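Local coordinates for protein transcriptional regulator, putative (Pseudomonas syringae pv. tomato, PDB 2R5F) that probably binds a sugar effector through this domain and, as a member of the SorC family of transcriptional regulators, probably controls transcription by binding DNA, at residues Gln58-Ile63 / Ser152-Ile157; Val27-Glu32 / Thr254-Ala259; Ala46-Leu51 / Arg71-His76; Ser64-Thr69 / Phe102-Leu107; Val158-Leu163 / Val237-Gly242. One frame throughout, in Å; residues are numbered along the deposited sequence. Where two conformers were deposited one is given.

Contact 1 (Gln58-Ile63 / Ser152-Ile157); sequences QDHIGI and SITLAI
Asp59 begins the contact by accepting a hydrogen bond from the hydroxyl of Thr154, with 2.8 Å between Asp59 OD1 and Thr154 OG1; the donor comes from the anti side, 31° out of the carboxylate plane. The other carboxylate oxygen, OD2, accepts from the backbone N of Ser56. The next peptide uses the same hydroxyl: His60 N donates to Thr154 OG1 over 3.0 Å, so that oxygen gives one bond and takes another. OG1 stands between the backbone N and carbonyl carbon of Thr154 (chi1 69°), which turns it toward the 58-63 segment. His60 O receives Thr154 N at 2.8 Å and, weakly, Leu155 N. His60 ND1 and CD2 approach Ser152 CB and Thr154 CG2, and ND1 is hydrogen-bonded to Glu88 OE2. From Ile61 onward the pairing is regular and parallel: Gly62 N donates to Leu155 O at 2.9 Å, and Gly62 O accepts from Ile157 N. On one face, Ile61 CG1 lies 4.1 Å from Leu155 CD2, the two side chains side by side. Ile157 CD1 reaches both CG2 of Ile61 and CG2 of Ile63, the latter at 3.9 Å. The chemistry thus changes along the pair: side-chain bonds and a shared backbone acceptor, one branch of it weak, join the segments around Asp59, His60 and Thr154, whereas ladder bonds and branched aliphatic packing hold this parallel part of the mixed, Rossmann-like sheet.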
# COMPACT_ATOMS: atom_id res chain seq x y z
N GLN A 58 -10.42 -15.51 3.77
CA GLN A 58 -10.97 -15.43 2.42
C GLN A 58 -10.35 -14.31 1.57
O GLN A 58 -10.53 -14.28 0.35
CB GLN A 58 -12.49 -15.24 2.49
CG GLN A 58 -13.31 -16.47 2.11
CD GLN A 58 -12.86 -17.74 2.82
OE1 GLN A 58 -13.05 -17.90 4.03
NE2 GLN A 58 -12.27 -18.66 2.07
N ASP A 59 -9.59 -13.42 2.21
CA ASP A 59 -8.98 -12.27 1.52
C ASP A 59 -7.87 -12.70 0.55
O ASP A 59 -7.06 -13.57 0.86
CB ASP A 59 -8.40 -11.27 2.54
CG ASP A 59 -9.41 -10.21 3.01
OD1 ASP A 59 -10.35 -9.83 2.28
OD2 ASP A 59 -9.22 -9.72 4.14
N HIS A 60 -7.87 -12.08 -0.63
CA HIS A 60 -6.84 -12.25 -1.63
C HIS A 60 -6.08 -10.94 -1.63
O HIS A 60 -6.62 -9.93 -2.08
CB HIS A 60 -7.47 -12.47 -3.00
CG HIS A 60 -8.31 -13.71 -3.10
ND1 HIS A 60 -8.00 -14.76 -3.94
CD2 HIS A 60 -9.46 -14.07 -2.47
CE1 HIS A 60 -8.91 -15.70 -3.82
NE2 HIS A 60 -9.81 -15.31 -2.94
N ILE A 61 -4.84 -10.97 -1.14
CA ILE A 61 -4.07 -9.78 -0.88
C ILE A 61 -3.16 -9.40 -2.04
O ILE A 61 -2.52 -10.26 -2.62
CB ILE A 61 -3.20 -9.98 0.37
CG1 ILE A 61 -4.09 -10.20 1.60
CG2 ILE A 61 -2.20 -8.80 0.53
CD1 ILE A 61 -3.36 -10.72 2.78
N GLY A 62 -3.13 -8.11 -2.41
CA GLY A 62 -2.14 -7.62 -3.38
C GLY A 62 -1.28 -6.65 -2.60
O GLY A 62 -1.81 -5.94 -1.77
N ILE A 63 0.03 -6.65 -2.82
CA ILE A 63 0.88 -5.65 -2.16
C ILE A 63 1.80 -4.93 -3.16
O ILE A 63 2.31 -5.53 -4.11
CB ILE A 63 1.74 -6.19 -0.96
CG1 ILE A 63 2.84 -7.17 -1.42
CG2 ILE A 63 0.88 -6.78 0.16
CD1 ILE A 63 4.04 -7.28 -0.40
N SER A 152 -9.17 -10.99 -8.69
CA SER A 152 -9.61 -11.67 -7.47
C SER A 152 -9.25 -10.87 -6.21
O SER A 152 -9.85 -11.08 -5.15
CB SER A 152 -9.05 -13.11 -7.40
OG SER A 152 -9.09 -13.78 -8.66
N ILE A 153 -8.29 -9.97 -6.32
CA ILE A 153 -7.82 -9.22 -5.13
C ILE A 153 -8.92 -8.49 -4.36
O ILE A 153 -9.74 -7.80 -4.95
CB ILE A 153 -6.66 -8.29 -5.47
CG1 ILE A 153 -5.39 -9.12 -5.71
CG2 ILE A 153 -6.40 -7.29 -4.33
CD1 ILE A 153 -4.46 -8.43 -6.60
N THR A 154 -8.92 -8.67 -3.04
CA THR A 154 -9.93 -8.12 -2.17
C THR A 154 -9.36 -7.11 -1.17
O THR A 154 -10.10 -6.30 -0.65
CB THR A 154 -10.67 -9.23 -1.40
OG1 THR A 154 -9.79 -9.84 -0.46
CG2 THR A 154 -11.19 -10.26 -2.35
N LEU A 155 -8.06 -7.20 -0.90
CA LEU A 155 -7.36 -6.24 -0.06
C LEU A 155 -6.05 -5.83 -0.73
O LEU A 155 -5.12 -6.64 -0.83
CB LEU A 155 -7.05 -6.85 1.30
CG LEU A 155 -6.12 -6.09 2.29
CD1 LEU A 155 -6.67 -4.75 2.74
CD2 LEU A 155 -5.86 -6.98 3.49
N ALA A 156 -5.99 -4.61 -1.24
CA ALA A 156 -4.71 -4.07 -1.74
C ALA A 156 -4.03 -3.26 -0.67
O ALA A 156 -4.63 -2.37 -0.10
CB ALA A 156 -4.89 -3.25 -3.03
N ILE A 157 -2.76 -3.56 -0.41
CA ILE A 157 -1.95 -2.80 0.51
C ILE A 157 -0.88 -2.03 -0.28
O ILE A 157 -0.05 -2.63 -0.95
CB ILE A 157 -1.25 -3.72 1.55
CG1 ILE A 157 -2.25 -4.73 2.14
CG2 ILE A 157 -0.53 -2.84 2.62
CD1 ILE A 157 -1.64 -5.74 2.98

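Contact 2 (Val27-Glu32 / Thr254-Ala259); sequences VVEATE and TDVGTA
Two adjacent parallel strands end side by side here, and one turns directly into a capped helix, a strand-to-helix junction of the Rossmann-like fold: Val27 and Val28 pair with Thr254 and Asp255, and Val256 begins the helix. Val28 N donates to Thr254 O over 3.0 Å, with an N-H...O angle of 166°. Beyond it the ladder fades, since Val256 N reaches Val28 O only in a weak bond, bent to 125° at the hydrogen, and Asp255 CA makes a C-H...O contact with Val28 O.

Asp255 is the N-cap. Its CG stands between the backbone N and the carbonyl carbon (chi1 59°), and the carboxylate beyond it accepts two bonds from Thr258. Asp255 OD1 takes Thr258 OG1 at 2.6 Å on its syn side, while Asp255 OD2 takes Thr258 N at 3.1 Å from above the carboxylate plane. Both oxygens are therefore engaged by one residue, which fixes the carboxylate rotation and caps the Thr258 N-H in the first turn. Thr258 OG1 has a second hydrogen bond, with Gly233 N.

Apolar contacts close the other side. Val27 divides its methyls, CG1 lying 3.9 Å from Val256 CG2 and CG2 3.7 Å from Ala259 CB. Glu29 CG runs alongside Val256 CG2 at 3.5 Å, and Glu29 OE2 is hydrogen-bonded to His9 NE2.

Helix 36-54 packs against Val28 and Asp255, helix 10-20 covers Ala259, and Thr258 faces helix 237-245, placing the junction among three helices.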
# COMPACT_ATOMS: atom_id res chain seq x y z
N VAL A 27 -4.48 6.98 13.00
CA VAL A 27 -3.36 7.90 13.22
C VAL A 27 -2.43 7.38 14.31
O VAL A 27 -2.88 7.04 15.42
CB VAL A 27 -3.82 9.37 13.52
CG1 VAL A 27 -2.64 10.24 13.95
CG2 VAL A 27 -4.50 10.00 12.31
N VAL A 28 -1.14 7.31 13.96
CA VAL A 28 -0.09 6.81 14.83
C VAL A 28 0.85 7.94 15.22
O VAL A 28 0.99 8.91 14.48
CB VAL A 28 0.67 5.59 14.19
CG1 VAL A 28 -0.34 4.56 13.61
CG2 VAL A 28 1.66 6.04 13.07
N GLU A 29 1.45 7.84 16.41
CA GLU A 29 2.52 8.73 16.81
C GLU A 29 3.88 8.05 16.60
O GLU A 29 4.13 6.97 17.13
CB GLU A 29 2.37 9.16 18.27
CG GLU A 29 1.11 9.97 18.58
CD GLU A 29 1.01 10.40 20.03
OE1 GLU A 29 1.75 9.86 20.87
OE2 GLU A 29 0.19 11.28 20.33
N ALA A 30 4.74 8.69 15.83
CA ALA A 30 6.13 8.24 15.70
C ALA A 30 6.88 8.52 16.99
O ALA A 30 6.64 9.54 17.64
CB ALA A 30 6.81 8.96 14.54
N THR A 31 7.79 7.63 17.37
CA THR A 31 8.70 7.93 18.47
C THR A 31 9.42 9.26 18.19
O THR A 31 9.50 10.13 19.07
CB THR A 31 9.75 6.82 18.73
OG1 THR A 31 9.09 5.57 18.96
CG2 THR A 31 10.59 7.17 19.96
N GLU A 32 9.93 9.41 16.97
CA GLU A 32 10.57 10.66 16.56
C GLU A 32 9.71 11.30 15.46
O GLU A 32 9.89 11.01 14.27
CB GLU A 32 12.04 10.45 16.13
CG GLU A 32 12.98 10.02 17.27
CD GLU A 32 14.31 9.43 16.78
OE1 GLU A 32 14.30 8.36 16.12
OE2 GLU A 32 15.38 10.01 17.08
N THR A 254 -1.36 6.58 8.92
CA THR A 254 -0.43 7.66 8.75
C THR A 254 -0.07 8.25 10.10
O THR A 254 -0.70 7.95 11.11
CB THR A 254 -1.00 8.78 7.79
OG1 THR A 254 0.07 9.65 7.42
CG2 THR A 254 -2.13 9.60 8.42
N ASP A 255 0.94 9.09 10.14
CA ASP A 255 1.37 9.70 11.42
C ASP A 255 0.60 10.99 11.74
O ASP A 255 -0.12 11.51 10.88
CB ASP A 255 2.88 9.98 11.36
CG ASP A 255 3.24 10.91 10.21
OD1 ASP A 255 3.16 10.46 9.06
OD2 ASP A 255 3.57 12.08 10.47
N VAL A 256 0.77 11.51 12.96
CA VAL A 256 0.11 12.74 13.41
C VAL A 256 0.45 13.96 12.55
O VAL A 256 -0.42 14.73 12.21
CB VAL A 256 0.47 13.14 14.91
CG1 VAL A 256 -0.36 14.34 15.35
CG2 VAL A 256 0.26 12.04 15.86
N GLY A 257 1.72 14.18 12.26
CA GLY A 257 2.12 15.40 11.54
C GLY A 257 1.47 15.39 10.17
O GLY A 257 0.89 16.40 9.76
N THR A 258 1.54 14.26 9.49
CA THR A 258 0.93 14.09 8.18
C THR A 258 -0.57 14.31 8.26
O THR A 258 -1.13 14.99 7.42
CB THR A 258 1.22 12.69 7.57
OG1 THR A 258 2.64 12.50 7.47
CG2 THR A 258 0.60 12.57 6.15
N ALA A 259 -1.22 13.70 9.24
CA ALA A 259 -2.65 13.80 9.41
C ALA A 259 -3.05 15.25 9.63
O ALA A 259 -4.08 15.69 9.12
CB ALA A 259 -3.12 12.93 10.57

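Contact 3 (Ala46-Leu51 / Arg71-His76); sequences AAAHYL and RAMVSH
Met73, a selenomethionine, has CG anti to its backbone N (chi1 175°), and that torsion carries CG against Ala47 and Ala48 of the facing helix. Its chain then bends at chi3 (83°), which places CE, while SE stays beside Ala47. Met73 CG lies 3.6 Å from Ala47 CB and equally near the backbone N of Ala48, so the methylene is pressed against both a methyl and the helix backbone. Ala47 CB also approaches Met73 SE at 3.8 Å. Farther along, Leu51 CD1 is a looser neighbour of the selenium at 4.4 Å.

The second point of contact is at His76. Ala48 CB meets His76 CB at 3.8 Å and also lies near Met73 O. The imidazole beyond that CB has a polar partner elsewhere: His76 NE2 is hydrogen-bonded to Gln41 OE1, also on helix 36-54.

The short axes cross at -61° with a closest approach of 8.2 Å. Such proximity is consistent with the small side chains that Ala47 and Ala48 present at the crossing, where the CA atoms of Ala48 and Met73 come within 5.2 Å of each other.

No hydrogen bond links the two segments. Dispersion and close fit between alanine methyls, the selenomethionine chain and the CB of His76 account for their direct contact, with a polar tie from His76 to Gln41 at its margin.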
# COMPACT_ATOMS: atom_id res chain seq x y z
N ALA A 46 1.58 -0.40 13.14
CA ALA A 46 0.13 -0.30 13.20
C ALA A 46 -0.50 -1.17 12.09
O ALA A 46 -1.52 -1.83 12.32
CB ALA A 46 -0.30 1.17 13.06
N ALA A 47 0.13 -1.18 10.92
CA ALA A 47 -0.29 -2.01 9.77
C ALA A 47 -0.27 -3.51 10.07
O ALA A 47 -1.23 -4.23 9.75
CB ALA A 47 0.61 -1.72 8.55
N ALA A 48 0.82 -3.96 10.71
CA ALA A 48 0.93 -5.34 11.14
C ALA A 48 -0.25 -5.74 12.02
O ALA A 48 -0.86 -6.80 11.81
CB ALA A 48 2.26 -5.59 11.87
N HIS A 49 -0.56 -4.89 13.00
CA HIS A 49 -1.63 -5.12 13.97
C HIS A 49 -2.99 -5.14 13.28
O HIS A 49 -3.81 -6.01 13.55
CB HIS A 49 -1.62 -4.05 15.08
CG HIS A 49 -0.51 -4.21 16.08
ND1 HIS A 49 0.79 -4.49 15.73
CD2 HIS A 49 -0.51 -4.09 17.43
CE1 HIS A 49 1.54 -4.55 16.82
NE2 HIS A 49 0.78 -4.31 17.87
N TYR A 50 -3.22 -4.17 12.39
CA TYR A 50 -4.44 -4.08 11.56
C TYR A 50 -4.73 -5.40 10.82
O TYR A 50 -5.86 -5.89 10.80
CB TYR A 50 -4.29 -2.95 10.53
CG TYR A 50 -5.48 -2.83 9.59
CD1 TYR A 50 -6.61 -2.09 9.95
CD2 TYR A 50 -5.49 -3.47 8.36
CE1 TYR A 50 -7.71 -1.99 9.11
CE2 TYR A 50 -6.59 -3.37 7.50
CZ TYR A 50 -7.69 -2.63 7.89
OH TYR A 50 -8.79 -2.54 7.04
N LEU A 51 -3.68 -5.95 10.22
CA LEU A 51 -3.76 -7.16 9.42
C LEU A 51 -3.96 -8.35 10.34
O LEU A 51 -4.60 -9.32 9.95
CB LEU A 51 -2.47 -7.31 8.62
CG LEU A 51 -2.65 -7.53 7.13
CD1 LEU A 51 -2.84 -6.21 6.46
CD2 LEU A 51 -1.46 -8.29 6.53
N ARG A 71 7.55 -2.93 3.67
CA ARG A 71 8.68 -3.66 4.27
C ARG A 71 8.68 -3.52 5.79
O ARG A 71 8.87 -4.51 6.49
CB ARG A 71 10.01 -3.18 3.70
CG ARG A 71 11.14 -4.23 3.72
CD ARG A 71 12.37 -3.70 2.96
NE ARG A 71 12.00 -3.19 1.63
CZ ARG A 71 12.22 -1.94 1.20
NH1 ARG A 71 11.82 -1.59 -0.02
NH2 ARG A 71 12.86 -1.05 1.96
N ALA A 72 8.47 -2.30 6.31
CA ALA A 72 8.33 -2.11 7.76
C ALA A 72 7.16 -2.94 8.35
O ALA A 72 7.30 -3.55 9.40
CB ALA A 72 8.17 -0.63 8.10
N MSE A 73 6.02 -2.98 7.66
CA MSE A 73 4.90 -3.79 8.14
C MSE A 73 5.31 -5.24 8.27
O MSE A 73 5.15 -5.83 9.32
CB MSE A 73 3.69 -3.68 7.23
CG MSE A 73 2.52 -4.59 7.61
SE MSE A 73 1.22 -4.61 6.17
CE MSE A 73 2.03 -5.95 5.01
N VAL A 74 5.90 -5.81 7.21
CA VAL A 74 6.21 -7.24 7.23
C VAL A 74 7.18 -7.57 8.36
O VAL A 74 6.99 -8.56 9.06
CB VAL A 74 6.71 -7.76 5.86
CG1 VAL A 74 7.30 -9.19 6.00
CG2 VAL A 74 5.57 -7.75 4.85
N SER A 75 8.17 -6.70 8.58
CA SER A 75 9.17 -6.93 9.62
C SER A 75 8.61 -6.83 11.05
O SER A 75 9.26 -7.27 12.00
CB SER A 75 10.36 -6.00 9.46
OG SER A 75 10.08 -4.75 10.05
N HIS A 76 7.41 -6.27 11.18
CA HIS A 76 6.69 -6.18 12.46
C HIS A 76 5.72 -7.33 12.71
O HIS A 76 5.10 -7.39 13.77
CB HIS A 76 5.94 -4.84 12.58
CG HIS A 76 6.81 -3.70 13.00
ND1 HIS A 76 7.20 -3.51 14.31
CD2 HIS A 76 7.37 -2.71 12.28
CE1 HIS A 76 7.96 -2.43 14.38
NE2 HIS A 76 8.09 -1.93 13.17

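Contact 4 (Ser64-Thr69 / Phe102-Leu107); sequences SSWSST and FEATLL. With SO4 (sulfate ion), chain B.
Ser67 OG donates to O3 of a bound sulfate over 2.6 Å, and the same hydroxyl, at the N-cap position, is bonded to Ile70 N. Sulfate O2 is held by Thr69 OG1 at 2.8 Å and, weakly, by Thr69 N. Backbone Ser68 N adds a bond to O4 of 3.0 Å, with an N-H...O angle of 161°, and Lys236 NZ of the same chain also bonds the ion. The sulfate probably comes from the crystallisation liquor; its seat at a helix N-terminus could suit an anionic group.

No hydrogen bond joins the segments 64-69 and 102-107; a CH-pi contact and carbon-to-carbonyl contacts do. Ala104 CB sits over one face of the Trp66 indole, 3.8 Å from the centroid of the five-membered ring and 14° off its normal, and so toward the rim of the whole indole. Ser65 CB lies 3.1 Å from Ala104 O, an oxygen also bonded to Thr108 OG1. Leu107 CD2 reaches Ser65 O at 3.4 Å.

The type I turn from Ser64 to Ser67 links strand 60-63 to helix 68-75. Strand 88-94 touches Ser65 and Trp66, helix 36-54 reaches Ser68 and Thr69, and Leu107 also packs on helix 68-75.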
# COMPACT_ATOMS: atom_id res chain seq x y z
N SER A 64 2.00 -3.65 -2.90
CA SER A 64 2.99 -2.83 -3.60
C SER A 64 4.39 -3.19 -3.09
O SER A 64 4.91 -2.56 -2.16
CB SER A 64 2.70 -1.35 -3.32
OG SER A 64 3.44 -0.56 -4.23
N SER A 65 5.03 -4.19 -3.69
CA SER A 65 6.19 -4.77 -3.01
C SER A 65 7.45 -3.87 -2.96
O SER A 65 8.34 -4.12 -2.16
CB SER A 65 6.52 -6.16 -3.55
OG SER A 65 6.02 -6.30 -4.86
N TRP A 66 7.50 -2.82 -3.78
CA TRP A 66 8.63 -1.87 -3.73
C TRP A 66 8.61 -0.88 -2.54
O TRP A 66 9.56 -0.12 -2.34
CB TRP A 66 8.77 -1.11 -5.05
CG TRP A 66 9.18 -2.00 -6.22
CD1 TRP A 66 8.42 -2.95 -6.81
CD2 TRP A 66 10.43 -1.99 -6.93
NE1 TRP A 66 9.10 -3.55 -7.83
CE2 TRP A 66 10.34 -2.98 -7.93
CE3 TRP A 66 11.62 -1.26 -6.80
CZ2 TRP A 66 11.39 -3.25 -8.82
CZ3 TRP A 66 12.68 -1.52 -7.70
CH2 TRP A 66 12.55 -2.52 -8.69
N SER A 67 7.53 -0.89 -1.78
CA SER A 67 7.34 0.04 -0.67
C SER A 67 8.12 -0.32 0.61
O SER A 67 8.02 -1.44 1.10
CB SER A 67 5.85 0.20 -0.39
OG SER A 67 5.65 0.90 0.82
N SER A 68 8.89 0.63 1.14
CA SER A 68 9.63 0.40 2.40
C SER A 68 8.76 0.47 3.63
O SER A 68 9.10 -0.09 4.66
CB SER A 68 10.81 1.37 2.57
OG SER A 68 10.61 2.51 1.76
N THR A 69 7.63 1.16 3.52
CA THR A 69 6.62 1.18 4.58
C THR A 69 5.96 -0.21 4.71
O THR A 69 5.67 -0.67 5.80
CB THR A 69 5.56 2.30 4.35
OG1 THR A 69 6.25 3.52 4.01
CG2 THR A 69 4.76 2.53 5.60
N PHE A 102 14.53 -7.87 -6.90
CA PHE A 102 14.63 -9.14 -6.20
C PHE A 102 14.14 -9.02 -4.78
O PHE A 102 13.45 -9.91 -4.31
CB PHE A 102 16.07 -9.63 -6.15
CG PHE A 102 16.20 -11.07 -5.74
CD1 PHE A 102 15.24 -12.01 -6.12
CD2 PHE A 102 17.31 -11.50 -5.01
CE1 PHE A 102 15.36 -13.34 -5.75
CE2 PHE A 102 17.45 -12.83 -4.65
CZ PHE A 102 16.49 -13.76 -5.02
N GLU A 103 14.52 -7.94 -4.12
CA GLU A 103 14.07 -7.62 -2.77
C GLU A 103 12.56 -7.44 -2.72
O GLU A 103 11.95 -7.74 -1.69
CB GLU A 103 14.76 -6.36 -2.25
CG GLU A 103 16.30 -6.38 -2.33
CD GLU A 103 16.95 -7.29 -1.28
OE1 GLU A 103 16.22 -8.01 -0.55
OE2 GLU A 103 18.20 -7.27 -1.19
N ALA A 104 11.98 -6.93 -3.81
CA ALA A 104 10.52 -6.74 -3.89
C ALA A 104 9.82 -8.08 -4.06
O ALA A 104 8.75 -8.33 -3.50
CB ALA A 104 10.15 -5.78 -5.02
N THR A 105 10.45 -8.97 -4.83
CA THR A 105 9.97 -10.35 -4.97
C THR A 105 10.03 -11.12 -3.64
O THR A 105 9.03 -11.73 -3.21
CB THR A 105 10.75 -11.08 -6.11
OG1 THR A 105 10.39 -10.47 -7.36
CG2 THR A 105 10.39 -12.53 -6.19
N LEU A 106 11.19 -11.08 -2.99
CA LEU A 106 11.39 -11.70 -1.69
C LEU A 106 10.42 -11.20 -0.61
O LEU A 106 10.01 -11.97 0.26
CB LEU A 106 12.81 -11.40 -1.23
CG LEU A 106 13.17 -11.79 0.19
CD1 LEU A 106 13.16 -13.30 0.29
CD2 LEU A 106 14.52 -11.22 0.56
N LEU A 107 10.05 -9.92 -0.68
CA LEU A 107 9.12 -9.35 0.30
C LEU A 107 7.72 -9.92 0.18
O LEU A 107 7.07 -10.22 1.18
CB LEU A 107 9.07 -7.83 0.16
CG LEU A 107 8.20 -7.15 1.21
CD1 LEU A 107 8.92 -7.27 2.54
CD2 LEU A 107 8.05 -5.68 0.86
S SO4 B . 7.48 4.08 0.47
O1 SO4 B . 7.46 5.40 -0.15
O2 SO4 B . 7.97 4.12 1.84
O3 SO4 B . 6.18 3.47 0.47
O4 SO4 B . 8.46 3.25 -0.24

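Contact 5 (Val158-Leu163 / Val237-Gly242); sequences VGIGEL and VQAIKG
Ile160, Ala239 and Ile240 bury the most surface in this contact, by van der Waals packing with no hydrogen bond between the segments. Ile160 touches through its CG2 branch, which is anti to the backbone N while CG1 stands beside that N (chi1 -66°). The CG2 methyl lies 4.1 Å from Ala239 CB and the same distance from Ile240 CG1, so it meets the two consecutive helix residues together. It also rests 4.0 Å from Ala239 O, against the helix backbone.

Ala239 CB is the helix's main point of approach: it comes 3.7 Å from Gly161 O and 4.0 Å from Glu162 CA. Here a small methyl meets extended backbone, consistent with the 5.3 Å between Ala239 CA and Glu162 CA. Glu162 adds its CB at 4.2 Å from Ala239 CB; its chain bends at chi2, and its far end heads away from the helix.

Strand 155-162 is flanked here by strand 191-193, which touches Ile160 and forms a backbone hydrogen bond between Asp192 and Gly161. Lys236, just before helix 237-245, donates to Ile160 O, while helix 256-262 packs on Ile240.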
# COMPACT_ATOMS: atom_id res chain seq x y z
N VAL A 158 -0.90 -0.71 -0.20
CA VAL A 158 -0.09 0.13 -1.10
C VAL A 158 0.62 1.26 -0.36
O VAL A 158 0.07 1.85 0.58
CB VAL A 158 -0.94 0.74 -2.29
CG1 VAL A 158 -1.59 -0.36 -3.17
CG2 VAL A 158 -1.99 1.74 -1.79
N GLY A 159 1.83 1.58 -0.78
CA GLY A 159 2.50 2.75 -0.29
C GLY A 159 2.09 3.84 -1.26
O GLY A 159 1.48 3.57 -2.28
N ILE A 160 2.43 5.08 -0.94
CA ILE A 160 2.11 6.21 -1.80
C ILE A 160 3.42 6.96 -1.98
O ILE A 160 4.03 7.37 -1.01
CB ILE A 160 0.98 7.08 -1.17
CG1 ILE A 160 -0.33 6.27 -1.11
CG2 ILE A 160 0.74 8.39 -1.97
CD1 ILE A 160 -1.27 6.70 -0.01
N GLY A 161 3.89 7.08 -3.22
CA GLY A 161 5.11 7.83 -3.50
C GLY A 161 4.85 9.30 -3.84
O GLY A 161 3.84 9.63 -4.47
N GLU A 162 5.76 10.17 -3.44
CA GLU A 162 5.70 11.58 -3.86
C GLU A 162 6.58 11.82 -5.10
O GLU A 162 7.62 11.18 -5.25
CB GLU A 162 6.12 12.49 -2.69
CG GLU A 162 7.65 12.59 -2.37
CD GLU A 162 8.22 11.39 -1.57
OE1 GLU A 162 7.89 10.22 -1.87
OE2 GLU A 162 9.03 11.63 -0.63
N LEU A 163 6.17 12.74 -5.98
CA LEU A 163 7.01 13.23 -7.09
C LEU A 163 7.63 14.61 -6.82
O LEU A 163 6.93 15.63 -6.81
CB LEU A 163 6.24 13.27 -8.41
CG LEU A 163 7.02 12.85 -9.66
CD1 LEU A 163 6.09 12.73 -10.83
CD2 LEU A 163 8.17 13.80 -10.00
N VAL A 237 2.37 14.68 1.87
CA VAL A 237 1.02 15.25 2.06
C VAL A 237 0.23 15.50 0.74
O VAL A 237 -0.86 14.95 0.56
CB VAL A 237 1.03 16.48 3.04
CG1 VAL A 237 -0.35 17.07 3.24
CG2 VAL A 237 1.61 16.09 4.41
N GLN A 238 0.79 16.26 -0.20
CA GLN A 238 0.12 16.54 -1.47
C GLN A 238 -0.18 15.25 -2.25
O GLN A 238 -1.25 15.11 -2.87
CB GLN A 238 0.96 17.48 -2.33
CG GLN A 238 0.19 18.07 -3.52
CD GLN A 238 1.08 18.70 -4.55
OE1 GLN A 238 2.23 18.30 -4.72
NE2 GLN A 238 0.55 19.69 -5.27
N ALA A 239 0.77 14.32 -2.20
CA ALA A 239 0.65 13.00 -2.83
C ALA A 239 -0.49 12.20 -2.22
O ALA A 239 -1.33 11.67 -2.94
CB ALA A 239 1.96 12.23 -2.71
N ILE A 240 -0.51 12.11 -0.89
CA ILE A 240 -1.57 11.41 -0.16
C ILE A 240 -2.96 12.05 -0.36
O ILE A 240 -3.95 11.34 -0.57
CB ILE A 240 -1.23 11.31 1.33
CG1 ILE A 240 0.07 10.49 1.50
CG2 ILE A 240 -2.37 10.61 2.11
CD1 ILE A 240 0.72 10.72 2.85
N LYS A 241 -3.02 13.38 -0.32
CA LYS A 241 -4.29 14.08 -0.61
C LYS A 241 -4.80 13.78 -2.02
O LYS A 241 -6.00 13.55 -2.21
CB LYS A 241 -4.17 15.58 -0.39
CG LYS A 241 -5.34 16.38 -0.96
CD LYS A 241 -5.42 17.76 -0.34
CE LYS A 241 -6.15 18.73 -1.31
NZ LYS A 241 -6.51 19.96 -0.60
N GLY A 242 -3.89 13.80 -3.01
CA GLY A 242 -4.19 13.35 -4.38
C GLY A 242 -4.80 11.96 -4.42
O GLY A 242 -5.86 11.76 -5.07

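Contacts 1, 2 and 5 reach one sheet; contact 3 joins two helices, and contact 4 a turn and a helix. Contact 1 touches contact 3 where Ile157 CD1 meets Leu51 CD1 at 3.7 Å, and touches contact 4 where Ile157 O lies 3.0 Å from Ser64 N, a probable hydrogen bond. Contacts 3 and 4 share helix 68-75. Contact 2 meets contact 3 through Val28 CG1 and Ala46 CB, 3.4 Å apart, and contact 5 through Thr258 and Ile240. The sulfate held in contact 4 lies about 5 Å from Gly161 of contact 5 between nearest atoms, and these contacts touch where Ser67 OG lies 3.8 Å from Gly159 CA. Contacts 1 and 2 stand 26 Å apart between centres.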